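Local coordinates for phospholipase C-beta (PLC-beta) (Sepia officinalis, PDB 3QR0), which is a calcium-binding, multidomain member of the phospholipase C-beta family, combining PH, EF-hand-like, TIM-barrel and C2 domains in a single chain, at residues E232-F235 with K236-K240; G243-T247 with V248-D252; E300-L303 with Y304-C308. All coordinates share one frame; numbering follows the deposited sequence.

Interaction 1 of 3, residues E232-F235 with K236-K240; sequences EGIF and KELSK
A Schellman motif closes helix 230-238, and within this last turn Ser-239 folds back onto Phe-235. The carbonyl O of Phe-235 accepts two bonds from that one residue: Ser-239 N lies 2.9 Å from Phe-235 O, and Ser-239 OG reaches the same Phe-235 O at 2.8 Å. The two donors arrive from opposite faces of the carbonyl plane. A chi1 of 65° sets OG between the serine's own N and carbonyl carbon, where it can turn back along the helix; the hydroxyl also has a weak bond with Asn-241 N. Lys-240 then leaves the helix with positive phi (59°), its N bonding to Glu-237 O at 3.3 Å. One residue before Ser-239, Leu-238 N bonds to Ile-234 O at 3.0 Å, while their side chains meet through Ile-234 CG2 and Leu-238 CD1 at 4.2 Å. The two carboxylates have partners beyond this stretch: Glu-232 forms a salt bridge with Lys-299, and Glu-237 bonds to the hydroxyl of Tyr-745. Phe-235 and Leu-238 both pack on Ile-245 of strand 245-246 and on Leu-302 of helix 299-307, and Leu-238 also touches Phe-253 and Met-257 of helix 247-257.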
loop_
_atom_site.group_PDB
_atom_site.type_symbol
_atom_site.label_atom_id
_atom_site.label_comp_id
_atom_site.label_asym_id
_atom_site.label_seq_id
_atom_site.Cartn_x
_atom_site.Cartn_y
_atom_site.Cartn_z
ATOM N N GLU A 232 20.766 -24.940 7.908
ATOM C CA GLU A 232 21.982 -25.730 8.109
ATOM C C GLU A 232 23.067 -25.367 7.091
ATOM O O GLU A 232 24.197 -25.043 7.465
ATOM C CB GLU A 232 21.667 -27.232 8.034
ATOM C CG GLU A 232 22.841 -28.157 8.360
ATOM C CD GLU A 232 23.328 -28.018 9.794
ATOM O OE1 GLU A 232 22.490 -28.086 10.725
ATOM O OE2 GLU A 232 24.553 -27.847 9.992
ATOM N N GLY A 233 22.720 -25.433 5.810
ATOM C CA GLY A 233 23.639 -25.048 4.744
ATOM C C GLY A 233 24.067 -23.592 4.837
ATOM O O GLY A 233 25.227 -23.266 4.601
ATOM N N ILE A 234 23.134 -22.712 5.191
ATOM C CA ILE A 234 23.442 -21.284 5.329
ATOM C C ILE A 234 24.374 -21.035 6.521
ATOM O O ILE A 234 25.312 -20.245 6.434
ATOM C CB ILE A 234 22.159 -20.437 5.461
ATOM C CG1 ILE A 234 21.380 -20.451 4.141
ATOM C CG2 ILE A 234 22.494 -19.005 5.861
ATOM C CD1 ILE A 234 19.964 -19.909 4.257
ATOM N N PHE A 235 24.117 -21.726 7.627
ATOM C CA PHE A 235 24.981 -21.647 8.801
ATOM C C PHE A 235 26.410 -22.112 8.480
ATOM O O PHE A 235 27.381 -21.459 8.863
ATOM C CB PHE A 235 24.389 -22.473 9.944
ATOM C CG PHE A 235 25.129 -22.330 11.234
ATOM C CD1 PHE A 235 25.035 -21.158 11.974
ATOM C CD2 PHE A 235 25.925 -23.364 11.714
ATOM C CE1 PHE A 235 25.719 -21.022 13.172
ATOM C CE2 PHE A 235 26.608 -23.230 12.910
ATOM C CZ PHE A 235 26.503 -22.053 13.637
ATOM N N LYS A 236 26.527 -23.229 7.767
ATOM C CA LYS A 236 27.826 -23.749 7.327
ATOM C C LYS A 236 28.577 -22.721 6.472
ATOM O O LYS A 236 29.776 -22.503 6.653
ATOM C CB LYS A 236 27.626 -25.048 6.536
ATOM C CG LYS A 236 28.914 -25.713 6.053
ATOM C CD LYS A 236 28.625 -27.067 5.421
ATOM C CE LYS A 236 29.900 -27.785 5.005
ATOM N NZ LYS A 236 30.574 -27.109 3.863
ATOM N N GLU A 237 27.849 -22.098 5.549
ATOM C CA GLU A 237 28.371 -21.044 4.677
ATOM C C GLU A 237 28.931 -19.859 5.476
ATOM O O GLU A 237 30.086 -19.470 5.281
ATOM C CB GLU A 237 27.252 -20.573 3.732
ATOM C CG GLU A 237 27.608 -19.447 2.750
ATOM C CD GLU A 237 26.377 -18.897 2.017
ATOM O OE1 GLU A 237 25.355 -18.622 2.672
ATOM O OE2 GLU A 237 26.431 -18.723 0.783
ATOM N N LEU A 238 28.121 -19.301 6.376
ATOM C CA LEU A 238 28.511 -18.092 7.120
ATOM C C LEU A 238 29.569 -18.348 8.193
ATOM O O LEU A 238 30.338 -17.445 8.529
ATOM C CB LEU A 238 27.288 -17.422 7.760
ATOM C CG LEU A 238 26.176 -16.994 6.797
ATOM C CD1 LEU A 238 25.127 -16.161 7.532
ATOM C CD2 LEU A 238 26.733 -16.232 5.603
ATOM N N SER A 239 29.604 -19.566 8.727
ATOM C CA SER A 239 30.603 -19.948 9.727
ATOM C C SER A 239 31.911 -20.438 9.100
ATOM O O SER A 239 32.854 -20.775 9.819
ATOM C CB SER A 239 30.051 -21.050 10.632
ATOM O OG SER A 239 29.813 -22.244 9.903
ATOM N N LYS A 240 31.952 -20.509 7.767
ATOM C CA LYS A 240 33.114 -21.029 7.036
ATOM C C LYS A 240 33.421 -22.479 7.441
ATOM O O LYS A 240 34.554 -22.943 7.308
ATOM C CB LYS A 240 34.339 -20.128 7.261
ATOM C CG LYS A 240 34.071 -18.631 7.046
ATOM C CD LYS A 240 34.429 -18.182 5.635
ATOM C CE LYS A 240 34.067 -16.721 5.371
ATOM N NZ LYS A 240 32.796 -16.575 4.598
#

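Interaction 2 of 3, residues G243-T247 with V248-D252; sequences GNITT and VMFRD
Thr-246 caps the start of helix 247-257, and the side chain of Met-249 passes close against the capping hydroxyl. Thr-246 OG1 accepts from Met-249 N at 3.3 Å, a nearly straight bond with an N-H...O angle of 163°. Its chi1 of 65° turns the oxygen inward toward the first helical turn. The methionine chain, extended beyond CG, crosses the threonine side chain, so that Met-249 CG is also 3.3 Å from Thr-246 OG1 and Met-249 SD is 3.6 Å from it. The backbone adds Phe-250 N to Thr-246 O at 2.9 Å. Beside the cap, the buried Ile-245 lays one branch across the turn: its CG2 is 3.9 Å from Met-249 CB and equally 3.9 Å from Phe-250 CB. This is the loop-to-helix passage of an EF-hand-like helix-loop-helix unit, in which the short strand 245-246 pairs antiparallel with strand 296-297 through Ile-245 and Leu-297. The outer side of the helix is looser. Val-248 is exposed there, the nearest approach between its side chain and that of Thr-246 being Val-248 CB to Thr-246 OG1 at 4.2 Å. Arg-251, bent at chi3, turns away and grips Asp-252 side-on with NE and NH2, both to the single oxygen OD2, which lies in the guanidinium plane; this salt bridge measures 2.9 Å from Arg-251 NH2 to Asp-252 OD2. The remaining nitrogen, NH1, forms a salt bridge with Asp-273.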
loop_
_atom_site.group_PDB
_atom_site.type_symbol
_atom_site.label_atom_id
_atom_site.label_comp_id
_atom_site.label_asym_id
_atom_site.label_seq_id
_atom_site.Cartn_x
_atom_site.Cartn_y
_atom_site.Cartn_z
ATOM N N GLY A 243 32.667 -23.989 12.969
ATOM C CA GLY A 243 31.942 -24.091 14.234
ATOM C C GLY A 243 30.898 -22.997 14.284
ATOM O O GLY A 243 30.219 -22.743 13.293
ATOM N N ASN A 244 30.779 -22.330 15.427
ATOM C CA ASN A 244 29.838 -21.225 15.558
ATOM C C ASN A 244 30.254 -20.003 14.730
ATOM O O ASN A 244 31.413 -19.871 14.333
ATOM C CB ASN A 244 29.657 -20.840 17.029
ATOM C CG ASN A 244 28.848 -21.869 17.810
ATOM O OD1 ASN A 244 27.945 -22.511 17.272
ATOM N ND2 ASN A 244 29.164 -22.016 19.088
ATOM N N ILE A 245 29.291 -19.134 14.444
ATOM C CA ILE A 245 29.570 -17.879 13.755
ATOM C C ILE A 245 30.175 -16.925 14.780
ATOM O O ILE A 245 29.516 -16.567 15.757
ATOM C CB ILE A 245 28.288 -17.258 13.151
ATOM C CG1 ILE A 245 27.689 -18.179 12.079
ATOM C CG2 ILE A 245 28.577 -15.890 12.541
ATOM C CD1 ILE A 245 26.329 -17.720 11.562
ATOM N N THR A 246 31.435 -16.546 14.570
ATOM C CA THR A 246 32.125 -15.617 15.468
ATOM C C THR A 246 31.663 -14.176 15.221
ATOM O O THR A 246 31.032 -13.883 14.205
ATOM C CB THR A 246 33.656 -15.689 15.297
ATOM O OG1 THR A 246 34.021 -15.234 13.987
ATOM C CG2 THR A 246 34.166 -17.121 15.503
ATOM N N THR A 247 31.984 -13.287 16.160
ATOM C CA THR A 247 31.682 -11.857 16.034
ATOM C C THR A 247 32.169 -11.272 14.709
ATOM O O THR A 247 31.435 -10.549 14.037
ATOM C CB THR A 247 32.316 -11.052 17.186
ATOM O OG1 THR A 247 31.760 -11.488 18.430
ATOM C CG2 THR A 247 32.070 -9.554 17.013
ATOM N N VAL A 248 33.398 -11.605 14.334
ATOM C CA VAL A 248 34.001 -11.093 13.104
ATOM C C VAL A 248 33.308 -11.663 11.863
ATOM O O VAL A 248 33.057 -10.933 10.902
ATOM C CB VAL A 248 35.513 -11.376 13.069
ATOM C CG1 VAL A 248 36.112 -10.972 11.733
ATOM C CG2 VAL A 248 36.201 -10.624 14.199
ATOM N N MET A 249 32.974 -12.952 11.898
ATOM C CA MET A 249 32.217 -13.578 10.809
ATOM C C MET A 249 30.833 -12.954 10.652
ATOM O O MET A 249 30.356 -12.768 9.535
ATOM C CB MET A 249 32.065 -15.082 11.038
ATOM C CG MET A 249 33.333 -15.882 10.849
ATOM S SD MET A 249 33.096 -17.588 11.404
ATOM C CE MET A 249 34.793 -18.153 11.402
ATOM N N PHE A 250 30.184 -12.641 11.772
ATOM C CA PHE A 250 28.866 -12.026 11.737
ATOM C C PHE A 250 28.960 -10.599 11.188
ATOM O O PHE A 250 28.143 -10.189 10.364
ATOM C CB PHE A 250 28.221 -12.055 13.134
ATOM C CG PHE A 250 26.753 -11.704 13.146
ATOM C CD1 PHE A 250 25.858 -12.336 12.284
ATOM C CD2 PHE A 250 26.259 -10.757 14.036
ATOM C CE1 PHE A 250 24.506 -12.013 12.299
ATOM C CE2 PHE A 250 24.909 -10.434 14.061
ATOM C CZ PHE A 250 24.030 -11.058 13.191
ATOM N N ARG A 251 29.966 -9.858 11.637
ATOM C CA ARG A 251 30.206 -8.495 11.164
ATOM C C ARG A 251 30.366 -8.453 9.642
ATOM O O ARG A 251 29.741 -7.643 8.963
ATOM C CB ARG A 251 31.463 -7.938 11.823
ATOM C CG ARG A 251 31.763 -6.473 11.491
ATOM C CD ARG A 251 33.215 -6.173 11.741
ATOM N NE ARG A 251 34.064 -6.897 10.804
ATOM C CZ ARG A 251 35.379 -7.037 10.916
ATOM N NH1 ARG A 251 36.044 -6.505 11.936
ATOM N NH2 ARG A 251 36.039 -7.721 9.995
ATOM N N ASP A 252 31.199 -9.343 9.114
ATOM C CA ASP A 252 31.425 -9.417 7.674
ATOM C C ASP A 252 30.167 -9.856 6.926
ATOM O O ASP A 252 29.894 -9.353 5.841
ATOM C CB ASP A 252 32.609 -10.335 7.364
ATOM C CG ASP A 252 33.936 -9.744 7.821
ATOM O OD1 ASP A 252 34.950 -10.470 7.815
ATOM O OD2 ASP A 252 33.973 -8.549 8.189
#

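Interaction 3 of 3, residues E300-L303 with Y304-C308; sequences EGLL and YFLMC
Residues 300-303 and 304-308 run as one helix whose carbonyls at Glu-300, Gly-301, Leu-302 and Leu-303 accept in turn from the amides of Tyr-304, Phe-305, Leu-306 and Met-307. The last of these bonds is bent, with an angle of 136° at the hydrogen and 3.2 Å between Met-307 N and Leu-303 O. Cys-308 N then bonds three residues back to Phe-305 O at 3.0 Å as the helix ends. Two apolar pairs lie along the turn. Leu-302 and Leu-306 meet aslant, Leu-302 CG lying 4.0 Å from Leu-306 CD1, and Leu-306 CG packs 3.3 Å from Leu-302 O. In the other pair Met-307, with CG anti to its carbonyl carbon (chi1 -66°) and the chain extended to the sulfur, sets SD against one branch of Leu-303, Leu-303 CD1 to Met-307 SD being 3.9 Å. Phe-305 brings its ring edge toward Leu-302 O, and Tyr-304 makes an edge-to-face stack with Phe-219. With side chains that are mostly buried and apolar, cohesion between the turns comes from dispersion and backbone bonds; near the helix end, polar demand is met from outside, Leu-306 O accepting from His-747 and Asn-311 and Cys-308 O from Asn-150.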
loop_
_atom_site.group_PDB
_atom_site.type_symbol
_atom_site.label_atom_id
_atom_site.label_comp_id
_atom_site.label_asym_id
_atom_site.label_seq_id
_atom_site.Cartn_x
_atom_site.Cartn_y
_atom_site.Cartn_z
ATOM N N GLU A 300 20.431 -21.543 15.737
ATOM C CA GLU A 300 19.141 -21.041 16.200
ATOM C C GLU A 300 19.195 -19.530 16.432
ATOM O O GLU A 300 18.213 -18.827 16.198
ATOM C CB GLU A 300 18.714 -21.765 17.483
ATOM C CG GLU A 300 18.342 -23.245 17.295
ATOM C CD GLU A 300 19.537 -24.186 17.141
ATOM O OE1 GLU A 300 20.681 -23.822 17.518
ATOM O OE2 GLU A 300 19.327 -25.313 16.639
ATOM N N GLY A 301 20.349 -19.041 16.890
ATOM C CA GLY A 301 20.595 -17.605 17.013
ATOM C C GLY A 301 20.574 -16.893 15.671
ATOM O O GLY A 301 20.063 -15.775 15.566
ATOM N N LEU A 302 21.129 -17.539 14.641
ATOM C CA LEU A 302 21.110 -16.991 13.280
ATOM C C LEU A 302 19.690 -16.866 12.742
ATOM O O LEU A 302 19.317 -15.831 12.190
ATOM C CB LEU A 302 21.937 -17.863 12.324
ATOM C CG LEU A 302 21.977 -17.423 10.854
ATOM C CD1 LEU A 302 22.585 -16.024 10.721
ATOM C CD2 LEU A 302 22.751 -18.420 10.012
ATOM N N LEU A 303 18.907 -17.927 12.889
ATOM C CA LEU A 303 17.513 -17.918 12.440
ATOM C C LEU A 303 16.726 -16.820 13.154
ATOM O O LEU A 303 15.917 -16.126 12.538
ATOM C CB LEU A 303 16.857 -19.286 12.672
ATOM C CG LEU A 303 15.412 -19.462 12.192
ATOM C CD1 LEU A 303 15.205 -18.889 10.789
ATOM C CD2 LEU A 303 15.030 -20.935 12.233
ATOM N N TYR A 304 16.984 -16.653 14.448
ATOM C CA TYR A 304 16.343 -15.589 15.229
ATOM C C TYR A 304 16.669 -14.222 14.614
ATOM O O TYR A 304 15.772 -13.420 14.357
ATOM C CB TYR A 304 16.807 -15.653 16.691
ATOM C CG TYR A 304 16.117 -14.676 17.620
ATOM C CD1 TYR A 304 15.033 -15.070 18.403
ATOM C CD2 TYR A 304 16.557 -13.361 17.728
ATOM C CE1 TYR A 304 14.399 -14.171 19.263
ATOM C CE2 TYR A 304 15.926 -12.455 18.584
ATOM C CZ TYR A 304 14.858 -12.869 19.348
ATOM O OH TYR A 304 14.247 -11.970 20.190
ATOM N N PHE A 305 17.950 -13.964 14.365
ATOM C CA PHE A 305 18.364 -12.716 13.716
ATOM C C PHE A 305 17.655 -12.507 12.383
ATOM O O PHE A 305 17.151 -11.422 12.098
ATOM C CB PHE A 305 19.871 -12.673 13.449
ATOM C CG PHE A 305 20.252 -11.646 12.412
ATOM C CD1 PHE A 305 20.252 -10.298 12.729
ATOM C CD2 PHE A 305 20.553 -12.022 11.110
ATOM C CE1 PHE A 305 20.572 -9.345 11.780
ATOM C CE2 PHE A 305 20.877 -11.072 10.154
ATOM C CZ PHE A 305 20.884 -9.737 10.488
ATOM N N LEU A 306 17.648 -13.551 11.559
ATOM C CA LEU A 306 17.130 -13.447 10.198
ATOM C C LEU A 306 15.665 -13.052 10.182
ATOM O O LEU A 306 15.204 -12.430 9.224
ATOM C CB LEU A 306 17.327 -14.754 9.435
ATOM C CG LEU A 306 18.762 -15.126 9.048
ATOM C CD1 LEU A 306 18.792 -16.566 8.547
ATOM C CD2 LEU A 306 19.317 -14.170 8.002
ATOM N N MET A 307 14.955 -13.394 11.256
ATOM C CA MET A 307 13.533 -13.108 11.396
ATOM C C MET A 307 13.241 -11.834 12.180
ATOM O O MET A 307 12.097 -11.416 12.220
ATOM C CB MET A 307 12.841 -14.255 12.135
ATOM C CG MET A 307 12.820 -15.580 11.407
ATOM S SD MET A 307 12.343 -16.910 12.527
ATOM C CE MET A 307 10.652 -16.460 12.924
ATOM N N CYS A 308 14.246 -11.245 12.827
ATOM C CA CYS A 308 14.007 -10.121 13.744
ATOM C C CYS A 308 14.053 -8.776 13.030
ATOM O O CYS A 308 14.376 -8.703 11.846
ATOM C CB CYS A 308 14.990 -10.149 14.921
ATOM S SG CYS A 308 16.622 -9.468 14.595
#

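In the fold
Along the chain the three contacts come in series, interaction 1 on helix 230-238, interaction 2 where strand 245-246 enters helix 247-257, and interaction 3 on helix 299-307. All lie in the EF-hand-like region. The centres of interactions 1 and 2 are about 10 Å apart, and interaction 3 lies about 13 Å from interaction 1 and 14 Å from interaction 2. A shared apolar cluster joins them: Ile-245 CD1 is 4.0 Å from Leu-302 CD2, and the rings of Phe-250 and Phe-305 stack edge-to-face. Two helix-loop-helix units, linked by strands 245-246 and 296-297, thus pack as one body, while the modelled calcium ion is bound elsewhere, by Asn-339, Glu-368, Asp-370 and Glu-417.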